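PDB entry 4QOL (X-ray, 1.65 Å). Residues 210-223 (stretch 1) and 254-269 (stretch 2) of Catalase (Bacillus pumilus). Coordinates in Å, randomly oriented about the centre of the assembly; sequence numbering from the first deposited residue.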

ATOM      1  N   GLU A 210      36.414  25.880  -2.052  1.00 21.38           N
ATOM      2  CA  GLU A 210      36.946  25.653  -3.384  1.00 22.24           C
ATOM      3  C   GLU A 210      36.402  24.344  -3.917  1.00 23.17           C
ATOM      4  O   GLU A 210      36.364  23.360  -3.173  1.00 22.06           O
ATOM      5  N   THR A 211      35.996  24.370  -5.173  1.00 21.39           N
ATOM      6  CA  THR A 211      35.335  23.209  -5.836  1.00 22.40           C
ATOM      7  C   THR A 211      36.193  22.614  -6.947  1.00 21.46           C
ATOM      8  O   THR A 211      36.812  23.354  -7.736  1.00 20.27           O
ATOM      9  N   LYS A 212      36.249  21.269  -6.996  1.00 21.59           N
ATOM     10  CA  LYS A 212      36.829  20.542  -8.121  1.00 20.99           C
ATOM     11  C   LYS A 212      35.772  19.535  -8.573  1.00 19.14           C
ATOM     12  O   LYS A 212      34.942  19.078  -7.784  1.00 18.94           O
ATOM     13  N   TYR A 213      35.777  19.263  -9.859  1.00 17.84           N
ATOM     14  CA  TYR A 213      35.064  18.100 -10.380  1.00 16.50           C
ATOM     15  C   TYR A 213      35.832  16.813 -10.064  1.00 16.03           C
ATOM     16  O   TYR A 213      37.042  16.763 -10.093  1.00 15.66           O
ATOM     17  N   VAL A 214      35.050  15.720  -9.760  1.00 15.56           N
ATOM     18  CA  VAL A 214      35.630  14.460  -9.410  1.00 16.39           C
ATOM     19  C   VAL A 214      34.912  13.319 -10.119  1.00 15.52           C
ATOM     20  O   VAL A 214      33.712  13.383 -10.325  1.00 17.05           O
ATOM     21  N   LYS A 215      35.683  12.297 -10.460  1.00 15.31           N
ATOM     22  CA  LYS A 215      35.206  10.993 -10.881  1.00 16.95           C
ATOM     23  C   LYS A 215      35.809   9.930  -9.978  1.00 17.83           C
ATOM     24  O   LYS A 215      36.984   9.969  -9.592  1.00 19.56           O
ATOM     25  N   TYR A 216      34.972   8.953  -9.639  1.00 17.55           N
ATOM     26  CA  TYR A 216      35.359   7.823  -8.792  1.00 17.43           C
ATOM     27  C   TYR A 216      35.565   6.532  -9.606  1.00 18.31           C
ATOM     28  O   TYR A 216      34.779   6.216 -10.555  1.00 18.46           O
ATOM     29  N   HIS A 217      36.535   5.736  -9.174  1.00 18.34           N
ATOM     30  CA  HIS A 217      36.834   4.467  -9.826  1.00 18.51           C
ATOM     31  C   HIS A 217      37.184   3.419  -8.780  1.00 18.19           C
ATOM     32  O   HIS A 217      37.965   3.726  -7.849  1.00 22.12           O
ATOM     33  N   TRP A 218      36.606   2.223  -8.886  1.00 18.51           N
ATOM     34  CA  TRP A 218      36.940   1.119  -8.006  1.00 17.57           C
ATOM     35  C   TRP A 218      37.732   0.060  -8.821  1.00 18.40           C
ATOM     36  O   TRP A 218      37.247  -0.423  -9.860  1.00 17.66           O
ATOM     37  N   ARG A 219      38.910  -0.302  -8.331  1.00 19.26           N
ATOM     38  CA  ARG A 219      39.771  -1.330  -8.949  1.00 20.53           C
ATOM     39  C   ARG A 219      39.846  -2.611  -8.092  1.00 20.00           C
ATOM     40  O   ARG A 219      40.297  -2.575  -6.926  1.00 18.22           O
ATOM     41  N   PRO A 220      39.352  -3.716  -8.630  1.00 18.88           N
ATOM     42  CA  PRO A 220      39.284  -4.936  -7.866  1.00 18.80           C
ATOM     43  C   PRO A 220      40.618  -5.535  -7.525  1.00 19.10           C
ATOM     44  O   PRO A 220      41.448  -5.735  -8.402  1.00 19.44           O
ATOM     45  N   SER A 221      40.790  -5.885  -6.269  1.00 20.32           N
ATOM     46  CA  SER A 221      41.980  -6.619  -5.851  1.00 22.79           C
ATOM     47  C   SER A 221      42.038  -7.956  -6.537  1.00 23.44           C
ATOM     48  O   SER A 221      43.129  -8.478  -6.789  1.00 26.60           O
ATOM     49  N   GLU A 222      40.877  -8.514  -6.905  1.00 23.10           N
ATOM     50  CA  GLU A 222      40.807  -9.802  -7.604  1.00 24.47           C
ATOM     51  C   GLU A 222      41.001  -9.712  -9.147  1.00 24.51           C
ATOM     52  O   GLU A 222      41.003 -10.749  -9.802  1.00 24.71           O
ATOM     53  N   GLY A 223      41.216  -8.513  -9.686  1.00 23.76           N
ATOM     54  CA  GLY A 223      41.407  -8.298 -11.118  1.00 24.01           C
ATOM     55  C   GLY A 223      40.087  -8.230 -11.798  1.00 22.56           C
ATOM     56  O   GLY A 223      39.105  -8.723 -11.243  1.00 24.44           O
ATOM     57  N   GLY A 254      36.474 -16.537   4.137  1.00 25.06           N
ATOM     58  CA  GLY A 254      37.477 -15.626   4.627  1.00 25.03           C
ATOM     59  C   GLY A 254      38.305 -15.040   3.515  1.00 24.92           C
ATOM     60  O   GLY A 254      39.319 -14.353   3.779  1.00 30.48           O
ATOM     61  N   ASN A 255      37.915 -15.284   2.277  1.00 23.18           N
ATOM     62  CA  ASN A 255      38.635 -14.774   1.129  1.00 24.52           C
ATOM     63  C   ASN A 255      37.972 -13.450   0.715  1.00 22.39           C
ATOM     64  O   ASN A 255      37.296 -13.376  -0.286  1.00 24.45           O
ATOM     65  N   TYR A 256      38.196 -12.402   1.514  1.00 24.08           N
ATOM     66  CA  TYR A 256      37.413 -11.144   1.368  1.00 21.66           C
ATOM     67  C   TYR A 256      37.792 -10.367   0.114  1.00 22.18           C
ATOM     68  O   TYR A 256      38.954 -10.083  -0.113  1.00 23.71           O
ATOM     69  N   PRO A 257      36.817 -10.053  -0.761  1.00 22.52           N
ATOM     70  CA  PRO A 257      37.157  -9.267  -1.960  1.00 21.28           C
ATOM     71  C   PRO A 257      37.318  -7.814  -1.592  1.00 21.03           C
ATOM     72  O   PRO A 257      36.685  -7.344  -0.624  1.00 19.88           O
ATOM     73  N   ALA A 258      38.164  -7.123  -2.346  1.00 20.66           N
ATOM     74  CA  ALA A 258      38.441  -5.744  -2.052  1.00 19.86           C
ATOM     75  C   ALA A 258      38.528  -4.953  -3.328  1.00 18.51           C
ATOM     76  O   ALA A 258      38.808  -5.497  -4.397  1.00 17.26           O
ATOM     77  N   TRP A 259      38.415  -3.642  -3.178  1.00 18.27           N
ATOM     78  CA  TRP A 259      38.580  -2.687  -4.267  1.00 17.79           C
ATOM     79  C   TRP A 259      39.308  -1.510  -3.732  1.00 17.62           C
ATOM     80  O   TRP A 259      38.989  -0.954  -2.646  1.00 17.59           O
ATOM     81  N   ASP A 260      40.259  -1.043  -4.534  1.00 18.20           N
ATOM     82  CA  ASP A 260      40.866   0.235  -4.273  1.00 18.72           C
ATOM     83  C   ASP A 260      40.079   1.321  -4.910  1.00 17.51           C
ATOM     84  O   ASP A 260      39.678   1.231  -6.074  1.00 17.76           O
ATOM     85  N   LEU A 261      39.875   2.385  -4.146  1.00 18.88           N
ATOM     86  CA  LEU A 261      39.205   3.602  -4.646  1.00 19.49           C
ATOM     87  C   LEU A 261      40.229   4.618  -5.178  1.00 19.81           C
ATOM     88  O   LEU A 261      41.121   4.983  -4.470  1.00 19.77           O
ATOM     89  N   TYR A 262      40.057   5.022  -6.434  1.00 20.24           N
ATOM     90  CA  TYR A 262      40.818   6.065  -7.073  1.00 20.30           C
ATOM     91  C   TYR A 262      39.869   7.168  -7.499  1.00 21.09           C
ATOM     92  O   TYR A 262      38.722   6.916  -7.843  1.00 21.56           O
ATOM     93  N   VAL A 263      40.357   8.400  -7.484  1.00 19.52           N
ATOM     94  CA  VAL A 263      39.634   9.505  -8.089  1.00 19.65           C
ATOM     95  C   VAL A 263      40.433  10.188  -9.173  1.00 19.88           C
ATOM     96  O   VAL A 263      41.657  10.152  -9.189  1.00 19.31           O
ATOM     97  N   GLN A 264      39.709  10.840 -10.083  1.00 20.09           N
ATOM     98  CA  GLN A 264      40.284  11.872 -10.950  1.00 19.27           C
ATOM     99  C   GLN A 264      39.702  13.215 -10.571  1.00 19.30           C
ATOM    100  O   GLN A 264      38.517  13.315 -10.218  1.00 17.77           O
ATOM    101  N   LEU A 265      40.546  14.245 -10.630  1.00 18.95           N
ATOM    102  CA  LEU A 265      40.141  15.589 -10.241  1.00 20.66           C
ATOM    103  C   LEU A 265      40.369  16.541 -11.423  1.00 20.19           C
ATOM    104  O   LEU A 265      41.424  16.494 -12.068  1.00 21.83           O
ATOM    105  N   MET A 266      39.376  17.373 -11.714  1.00 19.24           N
ATOM    106  CA  MET A 266      39.425  18.352 -12.811  1.00 20.33           C
ATOM    107  C   MET A 266      39.002  19.718 -12.304  1.00 21.07           C
ATOM    108  O   MET A 266      37.984  19.851 -11.624  1.00 21.78           O
ATOM    109  N   PRO A 267      39.787  20.769 -12.615  1.00 20.80           N
ATOM    110  CA  PRO A 267      39.275  22.120 -12.364  1.00 23.24           C
ATOM    111  C   PRO A 267      37.983  22.434 -13.076  1.00 21.99           C
ATOM    112  O   PRO A 267      37.824  22.065 -14.208  1.00 19.68           O
ATOM    113  N   LEU A 268      37.076  23.165 -12.427  1.00 23.66           N
ATOM    114  CA  LEU A 268      35.843  23.576 -13.107  1.00 27.31           C
ATOM    115  C   LEU A 268      36.171  24.286 -14.393  1.00 27.96           C
ATOM    116  O   LEU A 268      35.459  24.134 -15.388  1.00 29.93           O
ATOM    117  N   SER A 269      37.263  25.033 -14.392  1.00 28.73           N
ATOM    118  CA  SER A 269      37.590  25.862 -15.548  1.00 32.86           C
ATOM    119  C   SER A 269      38.032  25.068 -16.789  1.00 31.62           C
ATOM    120  O   SER A 269      38.163  25.658 -17.861  1.00 35.39           O
TER

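Strand 211-220 and the strand that begins at Ala258 run antiparallel, their N-to-C directions at 147°, and pair edge to edge, so most side chains project to one sheet face or the other and pack beside their cross-strand neighbours. Paired backbone bonds fix the register: Tyr262 N to His217 O (2.8 Å, 176°) and Arg219 N to Asp260 O (2.8 Å, 170°) are nearly straight.

One face carries Val214, Tyr216, Trp218 and Pro220 against Leu265, Val263, Leu261 and Trp259. Val214, chi1 p, places CG2 in the notch between two neighbours, 3.7 Å from Val263 CB and 3.8 Å from Leu265 CD2. Tyr216 (m) sets CD1 3.7 Å from Val263 CG1 and 4.1 Å from Leu261 CD1. Leu261, chi1 t and chi2 p, is the knob here: its CD1 lies 3.6 Å from the centroid of the six-membered ring of Trp218, only 5° off the normal, so the methyl sits squarely over the indole. Trp218 CE3 of the same indole lies 3.7 Å from Trp259 CB. Trp259 (m) in turn meets the proline, with Pro220 CB 3.9 Å from Trp259 CD1.

The opposite face, with Tyr213, Lys215, His217 and Arg219 against Met266, Gln264, Tyr262 and Asp260, is more polar. Gln264 (m, t) reaches diagonally, and His217 NE2 donates to Gln264 OE1 at 2.8 Å and 154°; the oxygen lies near the imidazole plane, as an in-plane N-H requires. Arg219, chi3 p, folds its guanidinium flat on Tyr262: centres are 4.0 Å apart and planes 7° from parallel. Arg219 CZ is 35° off the ring normal, making the cation-pi contact off-centre. Although Arg219 NH2 and Tyr262 OH are 3.4 Å apart, the angle is too poor for a hydrogen bond. Water 3 donates to Arg219 O (2.9 Å) and Asp260 OD2 (2.8 Å).

Nearer the start of stretch 1, Leu268 (m, t) covers one face of the Tyr213 ring: its CD2 stands 3.2 Å from the ring centroid, 9° off the normal. Water 2 links Tyr213 OH (3.0 Å) to Leu268 O (2.7 Å).

At the other end Ser221, chi1 p, points toward the partner stretch. Its N and OG both donate to Ala258 O, at 2.8 and 3.0 Å, while OG approaches Ala258 CB to 3.6 Å. Glu222 (m, m) stops short of Asn255, leaving Glu222 OE2 3.9 Å from Asn255 OD1; water 6 fills this gap between two acceptors, donating to Glu222 OE2 (2.7 Å) and Asn255 OD1 (2.8 Å).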

ATOM      1  CB  GLU A 210      38.482  25.627  -3.406  1.00 26.56           C
ATOM      2  CG  GLU A 210      39.093  26.944  -2.935  1.00 30.55           C
ATOM      3  CD  GLU A 210      40.521  26.866  -2.394  1.00 34.99           C
ATOM      4  OE1 GLU A 210      41.115  25.771  -2.119  1.00 33.19           O
ATOM      5  OE2 GLU A 210      41.077  27.997  -2.249  1.00 37.03           O
ATOM      6  CB  THR A 211      33.985  23.627  -6.452  1.00 22.06           C
ATOM      7  OG1 THR A 211      33.135  24.160  -5.443  1.00 23.72           O
ATOM      8  CG2 THR A 211      33.281  22.388  -7.123  1.00 21.70           C
ATOM      9  CB  LYS A 212      38.052  19.724  -7.729  1.00 25.80           C
ATOM     10  CG  LYS A 212      39.158  20.515  -7.092  1.00 31.14           C
ATOM     11  CD  LYS A 212      40.293  20.669  -8.037  1.00 35.79           C
ATOM     12  CE  LYS A 212      41.407  21.423  -7.342  1.00 39.66           C
ATOM     13  NZ  LYS A 212      42.081  22.255  -8.359  1.00 43.83           N
ATOM     14  CB  TYR A 213      34.893  18.181 -11.875  1.00 17.57           C
ATOM     15  CG  TYR A 213      33.904  19.193 -12.434  1.00 19.26           C
ATOM     16  CD1 TYR A 213      32.628  19.377 -11.889  1.00 20.53           C
ATOM     17  CD2 TYR A 213      34.246  19.945 -13.537  1.00 21.28           C
ATOM     18  CE1 TYR A 213      31.743  20.274 -12.438  1.00 20.60           C
ATOM     19  CE2 TYR A 213      33.344  20.800 -14.121  1.00 22.60           C
ATOM     20  CZ  TYR A 213      32.104  20.956 -13.565  1.00 23.90           C
ATOM     21  OH  TYR A 213      31.209  21.783 -14.158  1.00 28.66           O
ATOM     22  CB  VAL A 214      35.661  14.253  -7.867  1.00 17.02           C
ATOM     23  CG1 VAL A 214      34.262  14.144  -7.310  1.00 17.59           C
ATOM     24  CG2 VAL A 214      36.529  13.061  -7.465  1.00 17.30           C
ATOM     25  CB  LYS A 215      35.549  10.762 -12.372  1.00 17.82           C
ATOM     26  CG  LYS A 215      34.565  11.441 -13.285  1.00 18.96           C
ATOM     27  CD  LYS A 215      34.705  11.000 -14.733  1.00 20.69           C
ATOM     28  CE  LYS A 215      33.752  11.765 -15.613  1.00 18.97           C
ATOM     29  NZ  LYS A 215      32.353  11.373 -15.556  1.00 19.35           N
ATOM     30  CB  TYR A 216      34.252   7.533  -7.812  1.00 17.15           C
ATOM     31  CG  TYR A 216      33.959   8.591  -6.761  1.00 16.55           C
ATOM     32  CD1 TYR A 216      34.689   8.663  -5.593  1.00 16.02           C
ATOM     33  CD2 TYR A 216      32.846   9.435  -6.892  1.00 16.30           C
ATOM     34  CE1 TYR A 216      34.394   9.591  -4.611  1.00 16.85           C
ATOM     35  CE2 TYR A 216      32.512  10.331  -5.889  1.00 17.27           C
ATOM     36  CZ  TYR A 216      33.292  10.412  -4.762  1.00 16.31           C
ATOM     37  OH  TYR A 216      32.916  11.259  -3.772  1.00 17.27           O
ATOM     38  CB  HIS A 217      38.043   4.653 -10.746  1.00 19.05           C
ATOM     39  CG  HIS A 217      37.815   5.658 -11.818  1.00 18.83           C
ATOM     40  ND1 HIS A 217      37.204   5.341 -13.018  1.00 19.78           N
ATOM     41  CD2 HIS A 217      38.133   6.962 -11.890  1.00 20.08           C
ATOM     42  CE1 HIS A 217      37.149   6.422 -13.778  1.00 19.56           C
ATOM     43  NE2 HIS A 217      37.714   7.417 -13.118  1.00 20.47           N
ATOM     44  CB  TRP A 218      35.664   0.442  -7.494  1.00 17.17           C
ATOM     45  CG  TRP A 218      34.778   1.232  -6.577  1.00 16.68           C
ATOM     46  CD1 TRP A 218      33.516   1.760  -6.875  1.00 18.25           C
ATOM     47  CD2 TRP A 218      35.003   1.523  -5.184  1.00 16.17           C
ATOM     48  NE1 TRP A 218      32.974   2.358  -5.750  1.00 17.12           N
ATOM     49  CE2 TRP A 218      33.849   2.201  -4.700  1.00 15.90           C
ATOM     50  CE3 TRP A 218      36.032   1.217  -4.273  1.00 16.16           C
ATOM     51  CZ2 TRP A 218      33.714   2.588  -3.360  1.00 16.95           C
ATOM     52  CZ3 TRP A 218      35.910   1.663  -2.936  1.00 16.34           C
ATOM     53  CH2 TRP A 218      34.754   2.335  -2.504  1.00 16.88           C
ATOM     54  CB  ARG A 219      41.185  -0.786  -9.149  1.00 25.13           C
ATOM     55  CG  ARG A 219      41.221  -0.074 -10.456  1.00 28.52           C
ATOM     56  CD  ARG A 219      42.403   0.883 -10.618  1.00 33.78           C
ATOM     57  NE  ARG A 219      43.708   0.331 -10.339  1.00 34.30           N
ATOM     58  CZ  ARG A 219      44.835   1.049 -10.442  1.00 36.27           C
ATOM     59  NH1 ARG A 219      44.799   2.329 -10.844  1.00 33.32           N
ATOM     60  NH2 ARG A 219      46.010   0.471 -10.194  1.00 35.21           N
ATOM     61  CB  PRO A 220      38.530  -5.871  -8.793  1.00 18.48           C
ATOM     62  CG  PRO A 220      38.803  -5.352 -10.170  1.00 18.95           C
ATOM     63  CD  PRO A 220      38.890  -3.897 -10.026  1.00 19.31           C
ATOM     64  CB  SER A 221      41.973  -6.844  -4.343  1.00 23.78           C
ATOM     65  OG  SER A 221      40.881  -7.660  -3.938  1.00 26.51           O
ATOM     66  CB  GLU A 222      39.487 -10.526  -7.291  1.00 25.29           C
ATOM     67  CG  GLU A 222      39.260 -10.814  -5.808  1.00 27.01           C
ATOM     68  CD  GLU A 222      40.208 -11.831  -5.218  1.00 29.62           C
ATOM     69  OE1 GLU A 222      40.786 -12.620  -5.968  1.00 35.52           O
ATOM     70  OE2 GLU A 222      40.392 -11.835  -3.993  1.00 33.58           O
ATOM     71  CB  ASN A 255      38.627 -15.808   0.001  1.00 24.88           C
ATOM     72  CG  ASN A 255      39.389 -15.352  -1.225  1.00 28.82           C
ATOM     73  OD1 ASN A 255      40.271 -14.490  -1.147  1.00 31.08           O
ATOM     74  ND2 ASN A 255      39.027 -15.910  -2.390  1.00 28.40           N
ATOM     75  CB  TYR A 256      37.624 -10.281   2.580  1.00 22.43           C
ATOM     76  CG  TYR A 256      37.306 -10.968   3.877  1.00 23.12           C
ATOM     77  CD1 TYR A 256      36.193 -11.820   3.998  1.00 22.32           C
ATOM     78  CD2 TYR A 256      38.152 -10.827   4.985  1.00 23.57           C
ATOM     79  CE1 TYR A 256      35.900 -12.448   5.191  1.00 23.27           C
ATOM     80  CE2 TYR A 256      37.854 -11.461   6.174  1.00 23.45           C
ATOM     81  CZ  TYR A 256      36.747 -12.257   6.278  1.00 24.07           C
ATOM     82  OH  TYR A 256      36.440 -12.882   7.450  1.00 25.14           O
ATOM     83  CB  PRO A 257      35.924  -9.455  -2.872  1.00 21.95           C
ATOM     84  CG  PRO A 257      34.799  -9.708  -1.920  1.00 20.88           C
ATOM     85  CD  PRO A 257      35.377 -10.427  -0.721  1.00 21.42           C
ATOM     86  CB  ALA A 258      39.728  -5.614  -1.229  1.00 19.12           C
ATOM     87  CB  TRP A 259      37.242  -2.192  -4.811  1.00 18.48           C
ATOM     88  CG  TRP A 259      36.465  -3.224  -5.564  1.00 17.76           C
ATOM     89  CD1 TRP A 259      36.322  -3.315  -6.908  1.00 17.39           C
ATOM     90  CD2 TRP A 259      35.703  -4.307  -4.996  1.00 18.03           C
ATOM     91  NE1 TRP A 259      35.543  -4.414  -7.228  1.00 17.34           N
ATOM     92  CE2 TRP A 259      35.157  -5.034  -6.066  1.00 17.19           C
ATOM     93  CE3 TRP A 259      35.417  -4.705  -3.689  1.00 17.99           C
ATOM     94  CZ2 TRP A 259      34.314  -6.108  -5.884  1.00 18.38           C
ATOM     95  CZ3 TRP A 259      34.601  -5.807  -3.490  1.00 17.61           C
ATOM     96  CH2 TRP A 259      34.080  -6.519  -4.606  1.00 17.86           C
ATOM     97  CB  ASP A 260      42.339   0.251  -4.771  1.00 20.64           C
ATOM     98  CG  ASP A 260      43.247  -0.652  -3.945  1.00 23.35           C
ATOM     99  OD1 ASP A 260      43.041  -0.803  -2.717  1.00 25.91           O
ATOM    100  OD2 ASP A 260      44.198  -1.215  -4.518  1.00 23.68           O
ATOM    101  CB  LEU A 261      38.433   4.291  -3.493  1.00 20.01           C
ATOM    102  CG  LEU A 261      37.553   5.443  -3.944  1.00 20.09           C
ATOM    103  CD1 LEU A 261      36.472   5.013  -4.941  1.00 20.88           C
ATOM    104  CD2 LEU A 261      36.916   6.074  -2.715  1.00 20.49           C
ATOM    105  CB  TYR A 262      41.516   5.564  -8.309  1.00 20.77           C
ATOM    106  CG  TYR A 262      42.658   4.622  -8.039  1.00 21.63           C
ATOM    107  CD1 TYR A 262      42.398   3.293  -7.818  1.00 21.64           C
ATOM    108  CD2 TYR A 262      43.971   5.086  -7.923  1.00 21.69           C
ATOM    109  CE1 TYR A 262      43.421   2.402  -7.505  1.00 24.31           C
ATOM    110  CE2 TYR A 262      45.000   4.195  -7.622  1.00 23.38           C
ATOM    111  CZ  TYR A 262      44.699   2.837  -7.454  1.00 25.13           C
ATOM    112  OH  TYR A 262      45.742   1.968  -7.155  1.00 31.79           O
ATOM    113  CB  VAL A 263      39.170  10.560  -7.063  1.00 20.70           C
ATOM    114  CG1 VAL A 263      38.159   9.915  -6.121  1.00 20.62           C
ATOM    115  CG2 VAL A 263      40.329  11.154  -6.291  1.00 19.30           C
ATOM    116  CB  GLN A 264      39.894  11.590 -12.424  1.00 19.54           C
ATOM    117  CG  GLN A 264      40.380  10.300 -13.024  1.00 20.21           C
ATOM    118  CD  GLN A 264      39.746  10.037 -14.386  1.00 21.25           C
ATOM    119  OE1 GLN A 264      38.586   9.645 -14.476  1.00 20.07           O
ATOM    120  NE2 GLN A 264      40.511  10.260 -15.455  1.00 20.25           N
ATOM    121  CB  LEU A 265      40.899  16.073  -8.989  1.00 23.11           C
ATOM    122  CG  LEU A 265      40.520  15.331  -7.696  1.00 26.08           C
ATOM    123  CD1 LEU A 265      41.589  15.494  -6.637  1.00 26.48           C
ATOM    124  CD2 LEU A 265      39.168  15.820  -7.176  1.00 26.92           C
ATOM    125  CB  MET A 266      38.522  17.870 -13.956  1.00 20.13           C
ATOM    126  CG  MET A 266      38.301  18.872 -15.054  1.00 19.51           C
ATOM    127  SD  MET A 266      37.040  18.311 -16.250  1.00 20.91           S
ATOM    128  CE  MET A 266      37.805  16.957 -17.089  1.00 21.38           C
ATOM    129  CB  PRO A 267      40.372  23.039 -12.932  1.00 23.24           C
ATOM    130  CG  PRO A 267      41.555  22.190 -13.174  1.00 23.83           C
ATOM    131  CD  PRO A 267      41.120  20.745 -13.226  1.00 22.46           C
ATOM    132  CB  LEU A 268      35.007  24.495 -12.245  1.00 27.80           C
ATOM    133  CG  LEU A 268      34.462  23.937 -10.949  1.00 28.90           C
ATOM    134  CD1 LEU A 268      33.592  25.007 -10.287  1.00 30.40           C
ATOM    135  CD2 LEU A 268      33.671  22.680 -11.198  1.00 30.48           C
ATOM    136  CB  SER A 269      38.689  26.879 -15.185  1.00 31.15           C
ATOM    137  OG  SER A 269      39.860  26.242 -14.711  1.00 32.31           O
TER
HETATM  138  O   HOH W   1      38.184  24.197  -9.568  1.00 25.06           O
HETATM  139  O   HOH W   2      32.733  24.212 -15.139  1.00 32.55           O
HETATM  140  O   HOH W   3      43.131  -3.032  -6.329  1.00 34.33           O
HETATM  141  O   HOH W   4      38.020  -7.651  -5.982  1.00 22.80           O
HETATM  142  O   HOH W   5      37.791 -12.612  -2.955  1.00 23.13           O
HETATM  143  O   HOH W   6      42.092 -13.711  -3.059  1.00 34.53           O